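Local coordinates for protein B-agarase (Agarivorans gilvus, PDB 5Z6P) that probably hydrolyses the beta-1,4 glycosidic linkages of agarose as a family 50 glycoside hydrolase, at residues I666-F678 with G682-F696. Numbering follows the deposited sequence.
Sequences IGEFHFGALDSGF and GLVTACSQQERGQMF
F671 lies against helix 689-696, with M695 CB over the centre of one ring face, 3.6 Å from the ring centroid, and the M695 sulfur placed obliquely in a Met-aromatic contact. V684 runs alongside the same ring and points the same way; its CG1, held anti to the backbone N (chi1 -173°), comes within 3.4 Å of F671 CE1. Further along, F669 and F696 cross at about a right angle and touch through F669 CZ and F696 CE2, their ring planes oblique to each other.

F671 O accepts from R692 NE at 2.6 Å, the donor lying above the carbonyl plane, with a weaker bond from R692 NH2. Q689 OE1 takes R692 NH1 on a lone pair, within the guanidinium plane, and NH2 also reaches G735 O and Y714 OH, so several acceptors hold the buried guanidinium. D675 meets the start of the helix with both carboxylate oxygens, each on its syn side, though both donors stand somewhat out of the carboxylate plane: OD1 accepts from Q689 NE2 at 2.7 Å and OD2 from Q689 N at 3.0 Å. The bend of Q689 at chi2 (-49°) brings its amide to the carboxylate, the two planes about 20° apart. S688, at the N-cap, accepts from E691 N through OG.

H670 NE2 accepts L683 N in the plane of its ring, 3.2 Å away, while G672 N to V684 O and A686 N to G672 O flank the single beta bridge of G672 with T685. The whole illustrates a beta-alpha connection, here the long loop by which parallel strand 664-668 leads into an N-capped helix, consistent with the TIM-barrel fold expected of this family's catalytic domain.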
loop_
_atom_site.group_PDB
_atom_site.type_symbol
_atom_site.label_atom_id
_atom_site.label_comp_id
_atom_site.label_asym_id
_atom_site.label_seq_id
_atom_site.Cartn_x
_atom_site.Cartn_y
_atom_site.Cartn_z
ATOM N N ILE A 666 -6.815 10.414 -3.266
ATOM C CA ILE A 666 -6.297 9.089 -2.963
ATOM C C ILE A 666 -5.085 8.815 -3.835
ATOM O O ILE A 666 -5.180 8.824 -5.061
ATOM C CB ILE A 666 -7.341 7.963 -3.188
ATOM C CG1 ILE A 666 -8.502 8.095 -2.195
ATOM C CG2 ILE A 666 -6.679 6.595 -2.995
ATOM C CD1 ILE A 666 -8.062 7.967 -0.746
ATOM N N GLY A 667 -3.949 8.550 -3.206
ATOM C CA GLY A 667 -2.722 8.316 -3.950
ATOM C C GLY A 667 -2.519 6.879 -4.408
ATOM O O GLY A 667 -1.860 6.638 -5.403
ATOM N N GLU A 668 -3.090 5.938 -3.662
ATOM C CA GLU A 668 -2.912 4.513 -3.874
ATOM C C GLU A 668 -4.080 3.713 -3.313
ATOM O O GLU A 668 -4.583 4.008 -2.238
ATOM C CB GLU A 668 -1.632 4.013 -3.204
ATOM C CG GLU A 668 -0.338 4.584 -3.751
ATOM C CD GLU A 668 0.866 4.200 -2.916
ATOM O OE1 GLU A 668 0.815 3.156 -2.256
ATOM O OE2 GLU A 668 1.841 4.961 -2.915
ATOM N N PHE A 669 -4.468 2.676 -4.052
ATOM C CA PHE A 669 -5.355 1.616 -3.573
ATOM C C PHE A 669 -5.241 0.462 -4.557
ATOM O O PHE A 669 -4.826 0.662 -5.694
ATOM C CB PHE A 669 -6.817 2.079 -3.456
ATOM C CG PHE A 669 -7.509 2.292 -4.771
ATOM C CD1 PHE A 669 -7.293 3.436 -5.511
ATOM C CD2 PHE A 669 -8.419 1.361 -5.246
ATOM C CE1 PHE A 669 -7.941 3.639 -6.722
ATOM C CE2 PHE A 669 -9.075 1.542 -6.450
ATOM C CZ PHE A 669 -8.840 2.680 -7.197
ATOM N N HIS A 670 -5.616 -0.737 -4.139
ATOM C CA HIS A 670 -5.693 -1.811 -5.119
ATOM C C HIS A 670 -6.517 -2.996 -4.690
ATOM O O HIS A 670 -6.976 -3.089 -3.553
ATOM C CB HIS A 670 -4.275 -2.282 -5.532
ATOM C CG HIS A 670 -3.477 -2.939 -4.445
ATOM N ND1 HIS A 670 -2.121 -2.735 -4.299
ATOM C CD2 HIS A 670 -3.827 -3.828 -3.489
ATOM C CE1 HIS A 670 -1.678 -3.455 -3.284
ATOM N NE2 HIS A 670 -2.690 -4.136 -2.784
ATOM N N PHE A 671 -6.674 -3.910 -5.639
ATOM C CA PHE A 671 -7.325 -5.184 -5.412
ATOM C C PHE A 671 -6.592 -6.303 -6.174
ATOM O O PHE A 671 -6.328 -6.173 -7.363
ATOM C CB PHE A 671 -8.796 -5.090 -5.839
ATOM C CG PHE A 671 -9.565 -4.070 -5.069
ATOM C CD1 PHE A 671 -9.974 -4.330 -3.779
ATOM C CD2 PHE A 671 -9.843 -2.826 -5.616
ATOM C CE1 PHE A 671 -10.666 -3.378 -3.068
ATOM C CE2 PHE A 671 -10.533 -1.882 -4.899
ATOM C CZ PHE A 671 -10.943 -2.157 -3.631
ATOM N N GLY A 672 -6.241 -7.374 -5.470
ATOM C CA GLY A 672 -5.647 -8.532 -6.101
ATOM C C GLY A 672 -6.343 -9.863 -5.854
ATOM O O GLY A 672 -7.226 -9.978 -5.003
ATOM N N ALA A 673 -5.947 -10.878 -6.616
ATOM C CA ALA A 673 -6.520 -12.212 -6.472
ATOM C C ALA A 673 -5.416 -13.243 -6.662
ATOM O O ALA A 673 -4.248 -12.885 -6.787
ATOM C CB ALA A 673 -7.651 -12.426 -7.455
ATOM N N LEU A 674 -5.776 -14.521 -6.652
ATOM C CA LEU A 674 -4.766 -15.564 -6.770
ATOM C C LEU A 674 -5.017 -16.457 -7.976
ATOM O O LEU A 674 -4.327 -17.448 -8.159
ATOM C CB LEU A 674 -4.715 -16.425 -5.500
ATOM C CG LEU A 674 -4.312 -15.761 -4.181
ATOM C CD1 LEU A 674 -4.472 -16.717 -3.020
ATOM C CD2 LEU A 674 -2.902 -15.236 -4.272
ATOM N N ASP A 675 -6.005 -16.114 -8.797
ATOM C CA ASP A 675 -6.357 -16.976 -9.911
ATOM C C ASP A 675 -5.540 -16.673 -11.172
ATOM O O ASP A 675 -5.761 -17.283 -12.206
ATOM C CB ASP A 675 -7.874 -16.896 -10.205
ATOM C CG ASP A 675 -8.329 -15.507 -10.647
ATOM O OD1 ASP A 675 -7.651 -14.529 -10.299
ATOM O OD2 ASP A 675 -9.367 -15.392 -11.347
ATOM N N SER A 676 -4.588 -15.752 -11.102
ATOM C CA SER A 676 -3.669 -15.579 -12.229
ATOM C C SER A 676 -2.287 -16.105 -11.855
ATOM O O SER A 676 -1.292 -15.709 -12.427
ATOM C CB SER A 676 -3.599 -14.116 -12.688
ATOM O OG SER A 676 -3.109 -13.255 -11.675
ATOM N N GLY A 677 -2.250 -16.997 -10.873
ATOM C CA GLY A 677 -1.060 -17.766 -10.575
ATOM C C GLY A 677 -0.057 -17.130 -9.639
ATOM O O GLY A 677 1.093 -17.514 -9.633
ATOM N N PHE A 678 -0.512 -16.169 -8.842
ATOM C CA PHE A 678 0.332 -15.457 -7.892
ATOM C C PHE A 678 0.337 -16.178 -6.561
ATOM O O PHE A 678 -0.520 -17.003 -6.302
ATOM C CB PHE A 678 -0.167 -14.001 -7.723
ATOM C CG PHE A 678 0.350 -13.077 -8.768
ATOM C CD1 PHE A 678 -0.056 -13.206 -10.084
ATOM C CD2 PHE A 678 1.275 -12.097 -8.445
ATOM C CE1 PHE A 678 0.448 -12.376 -11.060
ATOM C CE2 PHE A 678 1.790 -11.263 -9.405
ATOM C CZ PHE A 678 1.379 -11.395 -10.723
ATOM N N GLY A 682 -2.141 -9.514 -2.307
ATOM C CA GLY A 682 -1.946 -8.125 -1.937
ATOM C C GLY A 682 -2.660 -7.685 -0.668
ATOM O O GLY A 682 -3.002 -8.497 0.184
ATOM N N LEU A 683 -2.893 -6.385 -0.548
ATOM C CA LEU A 683 -3.338 -5.809 0.724
ATOM C C LEU A 683 -4.855 -5.935 0.919
ATOM O O LEU A 683 -5.345 -6.122 2.028
ATOM C CB LEU A 683 -2.901 -4.353 0.795
ATOM C CG LEU A 683 -1.383 -4.150 0.756
ATOM C CD1 LEU A 683 -1.021 -2.664 0.770
ATOM C CD2 LEU A 683 -0.733 -4.866 1.918
ATOM N N VAL A 684 -5.579 -5.811 -0.181
ATOM C CA VAL A 684 -7.021 -5.994 -0.205
ATOM C C VAL A 684 -7.331 -7.000 -1.316
ATOM O O VAL A 684 -6.845 -6.856 -2.432
ATOM C CB VAL A 684 -7.754 -4.680 -0.449
ATOM C CG1 VAL A 684 -9.256 -4.872 -0.302
ATOM C CG2 VAL A 684 -7.230 -3.583 0.499
ATOM N N THR A 685 -8.128 -8.015 -1.015
ATOM C CA THR A 685 -8.198 -9.173 -1.897
ATOM C C THR A 685 -9.593 -9.538 -2.411
ATOM O O THR A 685 -10.607 -9.277 -1.769
ATOM C CB THR A 685 -7.591 -10.416 -1.205
ATOM O OG1 THR A 685 -8.416 -10.819 -0.108
ATOM C CG2 THR A 685 -6.215 -10.114 -0.687
ATOM N N ALA A 686 -9.606 -10.141 -3.598
ATOM C CA ALA A 686 -10.810 -10.611 -4.272
ATOM C C ALA A 686 -10.666 -12.113 -4.542
ATOM O O ALA A 686 -9.565 -12.638 -4.450
ATOM C CB ALA A 686 -11.021 -9.853 -5.562
ATOM N N CYS A 687 -11.759 -12.796 -4.892
ATOM C CA CYS A 687 -11.692 -14.238 -5.111
ATOM C C CYS A 687 -11.332 -14.575 -6.552
ATOM O O CYS A 687 -10.994 -15.706 -6.866
ATOM C CB CYS A 687 -13.018 -14.925 -4.742
ATOM S SG CYS A 687 -14.388 -14.494 -5.795
ATOM N N SER A 688 -11.380 -13.588 -7.427
ATOM C CA SER A 688 -11.203 -13.853 -8.844
ATOM C C SER A 688 -10.863 -12.564 -9.563
ATOM O O SER A 688 -11.089 -11.493 -9.014
ATOM C CB SER A 688 -12.483 -14.423 -9.426
ATOM O OG SER A 688 -13.425 -13.375 -9.542
ATOM N N GLN A 689 -10.374 -12.673 -10.799
ATOM C CA GLN A 689 -10.139 -11.501 -11.641
ATOM C C GLN A 689 -11.417 -10.691 -11.829
ATOM O O GLN A 689 -11.395 -9.466 -11.846
ATOM C CB GLN A 689 -9.573 -11.900 -13.007
ATOM C CG GLN A 689 -8.140 -12.472 -12.964
ATOM C CD GLN A 689 -7.212 -11.588 -12.143
ATOM O OE1 GLN A 689 -7.073 -10.388 -12.408
ATOM N NE2 GLN A 689 -6.613 -12.167 -11.120
ATOM N N GLN A 690 -12.535 -11.380 -11.988
ATOM C CA GLN A 690 -13.796 -10.683 -12.191
ATOM C C GLN A 690 -14.128 -9.823 -10.973
ATOM O O GLN A 690 -14.568 -8.690 -11.116
ATOM C CB GLN A 690 -14.929 -11.671 -12.479
ATOM C CG GLN A 690 -16.239 -11.007 -12.830
ATOM C CD GLN A 690 -17.399 -11.991 -12.910
ATOM O OE1 GLN A 690 -17.266 -13.148 -12.546
ATOM N NE2 GLN A 690 -18.543 -11.521 -13.393
ATOM N N GLU A 691 -13.905 -10.363 -9.783
ATOM C CA GLU A 691 -14.226 -9.631 -8.575
ATOM C C GLU A 691 -13.263 -8.456 -8.329
ATOM O O GLU A 691 -13.627 -7.491 -7.665
ATOM C CB GLU A 691 -14.248 -10.554 -7.367
ATOM C CG GLU A 691 -14.821 -9.836 -6.137
ATOM C CD GLU A 691 -15.147 -10.755 -4.976
ATOM O OE1 GLU A 691 -14.234 -11.403 -4.415
ATOM O OE2 GLU A 691 -16.331 -10.803 -4.617
ATOM N N ARG A 692 -12.049 -8.549 -8.865
ATOM C CA ARG A 692 -11.093 -7.453 -8.780
ATOM C C ARG A 692 -11.676 -6.184 -9.389
ATOM O O ARG A 692 -11.608 -5.104 -8.800
ATOM C CB ARG A 692 -9.793 -7.806 -9.494
ATOM C CG ARG A 692 -8.874 -8.772 -8.754
ATOM C CD ARG A 692 -7.541 -8.920 -9.510
ATOM N NE ARG A 692 -6.784 -7.668 -9.487
ATOM C CZ ARG A 692 -5.964 -7.250 -10.444
ATOM N NH1 ARG A 692 -5.780 -7.979 -11.550
ATOM N NH2 ARG A 692 -5.335 -6.086 -10.303
ATOM N N GLY A 693 -12.214 -6.337 -10.592
ATOM C CA GLY A 693 -12.865 -5.266 -11.304
ATOM C C GLY A 693 -14.088 -4.765 -10.540
ATOM O O GLY A 693 -14.264 -3.567 -10.405
ATOM N N GLN A 694 -14.909 -5.673 -10.024
ATOM C CA GLN A 694 -16.066 -5.271 -9.207
ATOM C C GLN A 694 -15.618 -4.444 -7.996
ATOM O O GLN A 694 -16.213 -3.408 -7.669
ATOM C CB GLN A 694 -16.869 -6.489 -8.730
ATOM C CG GLN A 694 -17.712 -7.188 -9.812
ATOM C CD GLN A 694 -18.187 -8.583 -9.389
ATOM O OE1 GLN A 694 -17.590 -9.224 -8.526
ATOM N NE2 GLN A 694 -19.257 -9.059 -10.008
ATOM N N MET A 695 -14.568 -4.894 -7.330
ATOM C CA MET A 695 -14.138 -4.183 -6.142
ATOM C C MET A 695 -13.507 -2.846 -6.509
ATOM O O MET A 695 -13.627 -1.890 -5.755
ATOM C CB MET A 695 -13.190 -5.049 -5.313
ATOM C CG MET A 695 -13.910 -6.266 -4.730
ATOM S SD MET A 695 -12.879 -7.349 -3.735
ATOM C CE MET A 695 -12.722 -6.361 -2.235
ATOM N N PHE A 696 -12.848 -2.777 -7.664
ATOM C CA PHE A 696 -12.309 -1.516 -8.160
ATOM C C PHE A 696 -13.453 -0.503 -8.289
ATOM O O PHE A 696 -13.343 0.644 -7.847
ATOM C CB PHE A 696 -11.607 -1.701 -9.508
ATOM C CG PHE A 696 -11.120 -0.416 -10.131
ATOM C CD1 PHE A 696 -11.972 0.369 -10.903
ATOM C CD2 PHE A 696 -9.804 -0.004 -9.961
ATOM C CE1 PHE A 696 -11.534 1.547 -11.472
ATOM C CE2 PHE A 696 -9.348 1.179 -10.529
ATOM C CZ PHE A 696 -10.220 1.965 -11.284
HETATM O O HOH W 1 -8.224 -16.251 -6.332
#